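Local structure of PHO85 cyclin-10 (Saccharomyces cerevisiae, 4KRD) at residues P99-T111 with T183-S195. The protein serves as a cyclin partner of the cyclin-dependent kinase PHO85, forming a holoenzyme that phosphorylates and negatively regulates glycogen synthase GSY2. Numbering follows the deposited sequence.
Sequences PTVYLVATFLIDT and TKLMVSNRKLAAS
F107 and K191 carry the middle of this contact. The K191 chain runs over one face of the F107 ring. Its CB stands 4.0 Å from the ring centroid, almost on the ring normal, in a CH-pi contact. Further along, K191 CD lies 3.4 Å from F107 CE2. F107 CG is anti to the backbone N (chi1 -174°), which carries the ring out under the lysine. A194 CB approaches F107 CE1 obliquely, and K184 O lies at the ring edge. With an alanine here instead of F107, the K191 methylenes would probably lose the ring they lie on, and a gap would open beside A194.

The other apolar contacts are aliphatic. L192 CD2 packs 3.6 Å from V104 CG2 and also meets L103 CB and T100 CG2. L185 CD2 touches L108 CD2 and T111 CG2. S195 is a knob in the hole formed by L103, T106, F107 and D110, where the axes of 99-111 and 189-195 cross at 77°.

The polar links gather at the C-terminal end of 99-111. T111 OG1 donates to T183 OG1 (2.9 Å), and T183 OG1 is also bonded to V180 O. Water 1 donates to D110 OD1 and S195 O, bridging the helices. S195 OG turns back to L192 O (2.8 Å), so the knob meets its hole with its own hydroxyl satisfied.

K191 NZ bonds M186 O in the carbonyl plane, on a lone pair. Outside the two segments, it also forms a salt bridge with an acidic side chain of the partner protein chain. S188 N-caps the helix by accepting from K191 N.

The contact thus joins helix 99-113 to helix 189-203 and to the loop that leads into it, through a buried, mainly apolar interface of this cyclin-box protein. K191 serves both sides: its methylenes cover F107, while its charge faces the partner protein.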
loop_
_atom_site.group_PDB
_atom_site.type_symbol
_atom_site.label_atom_id
_atom_site.label_comp_id
_atom_site.label_asym_id
_atom_site.label_seq_id
_atom_site.Cartn_x
_atom_site.Cartn_y
_atom_site.Cartn_z
ATOM N N PRO B 99 -12.352 -14.601 -5.359
ATOM C CA PRO B 99 -11.338 -15.660 -5.341
ATOM C C PRO B 99 -9.958 -15.120 -4.976
ATOM O O PRO B 99 -9.156 -15.858 -4.405
ATOM C CB PRO B 99 -11.336 -16.172 -6.788
ATOM C CG PRO B 99 -12.685 -15.820 -7.315
ATOM C CD PRO B 99 -13.045 -14.517 -6.657
ATOM N N THR B 100 -9.696 -13.854 -5.309
ATOM C CA THR B 100 -8.426 -13.204 -4.997
ATOM C C THR B 100 -8.081 -13.269 -3.510
ATOM O O THR B 100 -6.909 -13.336 -3.133
ATOM C CB THR B 100 -8.467 -11.727 -5.410
ATOM O OG1 THR B 100 -8.885 -11.635 -6.774
ATOM C CG2 THR B 100 -7.093 -11.092 -5.257
ATOM N N VAL B 101 -9.102 -13.248 -2.665
ATOM C CA VAL B 101 -8.884 -13.269 -1.225
ATOM C C VAL B 101 -8.210 -14.574 -0.790
ATOM O O VAL B 101 -7.260 -14.570 -0.002
ATOM C CB VAL B 101 -10.198 -13.017 -0.464
ATOM C CG1 VAL B 101 -10.034 -13.296 1.026
ATOM C CG2 VAL B 101 -10.664 -11.576 -0.715
ATOM N N TYR B 102 -8.682 -15.686 -1.345
ATOM C CA TYR B 102 -8.145 -16.990 -1.011
ATOM C C TYR B 102 -6.802 -17.271 -1.696
ATOM O O TYR B 102 -5.957 -17.968 -1.135
ATOM C CB TYR B 102 -9.197 -18.076 -1.284
ATOM C CG TYR B 102 -10.465 -17.798 -0.503
ATOM C CD1 TYR B 102 -10.463 -17.873 0.883
ATOM C CD2 TYR B 102 -11.640 -17.424 -1.139
ATOM C CE1 TYR B 102 -11.585 -17.606 1.613
ATOM C CE2 TYR B 102 -12.793 -17.161 -0.408
ATOM C CZ TYR B 102 -12.752 -17.262 0.970
ATOM O OH TYR B 102 -13.865 -17.008 1.740
ATOM N N LEU B 103 -6.590 -16.709 -2.884
ATOM C CA LEU B 103 -5.295 -16.854 -3.550
ATOM C C LEU B 103 -4.210 -16.165 -2.726
ATOM O O LEU B 103 -3.131 -16.719 -2.515
ATOM C CB LEU B 103 -5.322 -16.277 -4.967
ATOM C CG LEU B 103 -6.400 -16.819 -5.915
ATOM C CD1 LEU B 103 -6.420 -16.037 -7.234
ATOM C CD2 LEU B 103 -6.204 -18.308 -6.153
ATOM N N VAL B 104 -4.507 -14.963 -2.250
ATOM C CA VAL B 104 -3.568 -14.246 -1.388
ATOM C C VAL B 104 -3.393 -14.984 -0.053
ATOM O O VAL B 104 -2.281 -15.089 0.472
ATOM C CB VAL B 104 -3.997 -12.770 -1.152
ATOM C CG1 VAL B 104 -3.183 -12.160 -0.026
ATOM C CG2 VAL B 104 -3.827 -11.922 -2.447
ATOM N N ALA B 105 -4.494 -15.490 0.498
ATOM C CA ALA B 105 -4.430 -16.276 1.725
ATOM C C ALA B 105 -3.509 -17.466 1.548
ATOM O O ALA B 105 -2.723 -17.817 2.447
ATOM C CB ALA B 105 -5.827 -16.748 2.137
ATOM N N THR B 106 -3.628 -18.115 0.396
ATOM C CA THR B 106 -2.794 -19.273 0.107
ATOM C C THR B 106 -1.325 -18.872 0.012
ATOM O O THR B 106 -0.446 -19.563 0.538
ATOM C CB THR B 106 -3.229 -19.993 -1.185
ATOM O OG1 THR B 106 -4.599 -20.391 -1.080
ATOM C CG2 THR B 106 -2.352 -21.240 -1.437
ATOM N N PHE B 107 -1.052 -17.746 -0.638
ATOM C CA PHE B 107 0.326 -17.304 -0.758
ATOM C C PHE B 107 0.925 -16.930 0.590
ATOM O O PHE B 107 2.120 -17.111 0.807
ATOM C CB PHE B 107 0.500 -16.131 -1.741
ATOM C CG PHE B 107 1.941 -15.785 -1.962
ATOM C CD1 PHE B 107 2.712 -16.532 -2.849
ATOM C CD2 PHE B 107 2.549 -14.765 -1.240
ATOM C CE1 PHE B 107 4.061 -16.252 -3.034
ATOM C CE2 PHE B 107 3.908 -14.484 -1.412
ATOM C CZ PHE B 107 4.660 -15.229 -2.312
ATOM N N LEU B 108 0.108 -16.396 1.496
ATOM C CA LEU B 108 0.593 -16.073 2.837
ATOM C C LEU B 108 1.080 -17.337 3.564
ATOM O O LEU B 108 2.134 -17.334 4.209
ATOM C CB LEU B 108 -0.480 -15.337 3.666
ATOM C CG LEU B 108 -0.880 -13.933 3.181
ATOM C CD1 LEU B 108 -1.991 -13.331 4.056
ATOM C CD2 LEU B 108 0.333 -13.002 3.143
ATOM N N ILE B 109 0.317 -18.424 3.466
ATOM C CA ILE B 109 0.770 -19.657 4.091
ATOM C C ILE B 109 1.977 -20.253 3.349
ATOM O O ILE B 109 2.897 -20.771 3.983
ATOM C CB ILE B 109 -0.379 -20.685 4.284
ATOM C CG1 ILE B 109 -0.978 -21.098 2.943
ATOM C CG2 ILE B 109 -1.473 -20.115 5.197
ATOM C CD1 ILE B 109 -1.839 -22.375 3.048
ATOM N N ASP B 110 1.972 -20.155 2.016
ATOM C CA ASP B 110 3.125 -20.501 1.164
ATOM C C ASP B 110 4.394 -19.834 1.650
ATOM O O ASP B 110 5.426 -20.464 1.793
ATOM C CB ASP B 110 2.920 -19.998 -0.279
ATOM C CG ASP B 110 1.968 -20.866 -1.100
ATOM O OD1 ASP B 110 1.848 -22.074 -0.816
ATOM O OD2 ASP B 110 1.365 -20.322 -2.061
ATOM N N THR B 111 4.328 -18.520 1.871
ATOM C CA THR B 111 5.537 -17.792 2.202
ATOM C C THR B 111 5.957 -18.000 3.657
ATOM O O THR B 111 7.131 -17.850 4.006
ATOM C CB THR B 111 5.418 -16.289 1.816
ATOM O OG1 THR B 111 6.720 -15.689 1.798
ATOM C CG2 THR B 111 4.520 -15.561 2.798
ATOM N N THR B 183 9.465 -11.692 4.880
ATOM C CA THR B 183 9.469 -12.158 3.501
ATOM C C THR B 183 8.831 -11.112 2.583
ATOM O O THR B 183 8.185 -10.175 3.048
ATOM C CB THR B 183 8.742 -13.517 3.341
ATOM O OG1 THR B 183 7.325 -13.317 3.305
ATOM C CG2 THR B 183 9.093 -14.459 4.496
ATOM N N LYS B 184 9.018 -11.268 1.281
ATOM C CA LYS B 184 8.440 -10.325 0.324
ATOM C C LYS B 184 6.960 -10.597 0.075
ATOM O O LYS B 184 6.596 -11.638 -0.474
ATOM C CB LYS B 184 9.240 -10.343 -0.968
ATOM C CG LYS B 184 10.669 -9.865 -0.754
ATOM C CD LYS B 184 11.578 -10.292 -1.884
ATOM C CE LYS B 184 13.032 -10.030 -1.536
ATOM N NZ LYS B 184 13.421 -8.625 -1.822
ATOM N N LEU B 185 6.128 -9.627 0.459
ATOM C CA LEU B 185 4.684 -9.797 0.595
ATOM C C LEU B 185 3.838 -8.962 -0.356
ATOM O O LEU B 185 2.606 -9.020 -0.314
ATOM C CB LEU B 185 4.253 -9.383 1.999
ATOM C CG LEU B 185 4.681 -10.238 3.173
ATOM C CD1 LEU B 185 4.095 -9.688 4.470
ATOM C CD2 LEU B 185 4.220 -11.670 2.931
ATOM N N MET B 186 4.475 -8.165 -1.192
ATOM C CA MET B 186 3.705 -7.222 -1.991
ATOM C C MET B 186 2.707 -7.926 -2.908
ATOM O O MET B 186 3.089 -8.772 -3.707
ATOM C CB MET B 186 4.652 -6.338 -2.800
ATOM C CG MET B 186 3.940 -5.339 -3.655
ATOM S SD MET B 186 5.154 -4.326 -4.503
ATOM C CE MET B 186 5.494 -5.307 -5.960
ATOM N N VAL B 187 1.427 -7.587 -2.788
ATOM C CA VAL B 187 0.424 -8.157 -3.675
ATOM C C VAL B 187 0.746 -7.832 -5.136
ATOM O O VAL B 187 1.069 -6.690 -5.476
ATOM C CB VAL B 187 -0.992 -7.659 -3.350
ATOM C CG1 VAL B 187 -1.964 -8.101 -4.443
ATOM C CG2 VAL B 187 -1.439 -8.167 -1.976
ATOM N N SER B 188 0.689 -8.857 -5.982
ATOM C CA SER B 188 1.012 -8.736 -7.400
ATOM C C SER B 188 0.424 -9.943 -8.137
ATOM O O SER B 188 0.126 -10.974 -7.523
ATOM C CB SER B 188 2.530 -8.750 -7.604
ATOM O OG SER B 188 3.038 -10.075 -7.429
ATOM N N ASN B 189 0.290 -9.820 -9.453
ATOM C CA ASN B 189 -0.189 -10.918 -10.286
ATOM C C ASN B 189 0.657 -12.187 -10.141
ATOM O O ASN B 189 0.118 -13.296 -10.128
ATOM C CB ASN B 189 -0.278 -10.484 -11.761
ATOM C CG ASN B 189 -1.334 -9.403 -12.003
ATOM O OD1 ASN B 189 -2.128 -9.073 -11.121
ATOM N ND2 ASN B 189 -1.343 -8.849 -13.209
ATOM N N ARG B 190 1.972 -12.035 -10.007
ATOM C CA ARG B 190 2.834 -13.200 -9.857
ATOM C C ARG B 190 2.630 -13.935 -8.536
ATOM O O ARG B 190 2.834 -15.144 -8.463
ATOM C CB ARG B 190 4.308 -12.841 -10.019
ATOM C CG ARG B 190 4.645 -12.212 -11.360
ATOM C CD ARG B 190 6.093 -11.776 -11.378
ATOM N NE ARG B 190 7.006 -12.906 -11.445
ATOM C CZ ARG B 190 8.199 -12.933 -10.867
ATOM N NH1 ARG B 190 8.615 -11.890 -10.160
ATOM N NH2 ARG B 190 8.971 -14.002 -10.990
ATOM N N LYS B 191 2.247 -13.219 -7.484
ATOM C CA LYS B 191 1.967 -13.906 -6.225
ATOM C C LYS B 191 0.636 -14.649 -6.319
ATOM O O LYS B 191 0.529 -15.791 -5.857
ATOM C CB LYS B 191 2.059 -12.953 -5.026
ATOM C CG LYS B 191 3.492 -12.416 -4.852
ATOM C CD LYS B 191 3.717 -11.817 -3.493
ATOM C CE LYS B 191 5.169 -11.418 -3.317
ATOM N NZ LYS B 191 5.537 -10.210 -4.087
ATOM N N LEU B 192 -0.349 -14.029 -6.972
ATOM C CA LEU B 192 -1.624 -14.679 -7.238
ATOM C C LEU B 192 -1.382 -15.971 -8.011
ATOM O O LEU B 192 -1.943 -17.027 -7.685
ATOM C CB LEU B 192 -2.566 -13.766 -8.037
ATOM C CG LEU B 192 -3.123 -12.527 -7.330
ATOM C CD1 LEU B 192 -4.297 -11.936 -8.097
ATOM C CD2 LEU B 192 -3.545 -12.871 -5.927
ATOM N N ALA B 193 -0.528 -15.884 -9.025
ATOM C CA ALA B 193 -0.199 -17.046 -9.843
ATOM C C ALA B 193 0.527 -18.106 -9.028
ATOM O O ALA B 193 0.170 -19.281 -9.086
ATOM C CB ALA B 193 0.641 -16.640 -11.036
ATOM N N ALA B 194 1.548 -17.683 -8.284
ATOM C CA ALA B 194 2.367 -18.595 -7.488
ATOM C C ALA B 194 1.545 -19.488 -6.567
ATOM O O ALA B 194 1.926 -20.636 -6.325
ATOM C CB ALA B 194 3.418 -17.825 -6.689
ATOM N N SER B 195 0.424 -18.980 -6.053
ATOM C CA SER B 195 -0.383 -19.774 -5.132
ATOM C C SER B 195 -0.783 -21.112 -5.756
ATOM O O SER B 195 -0.760 -22.147 -5.086
ATOM C CB SER B 195 -1.622 -19.010 -4.639
ATOM O OG SER B 195 -2.578 -18.846 -5.666
HETATM O O HOH W 1 0.044 -23.190 -2.711
#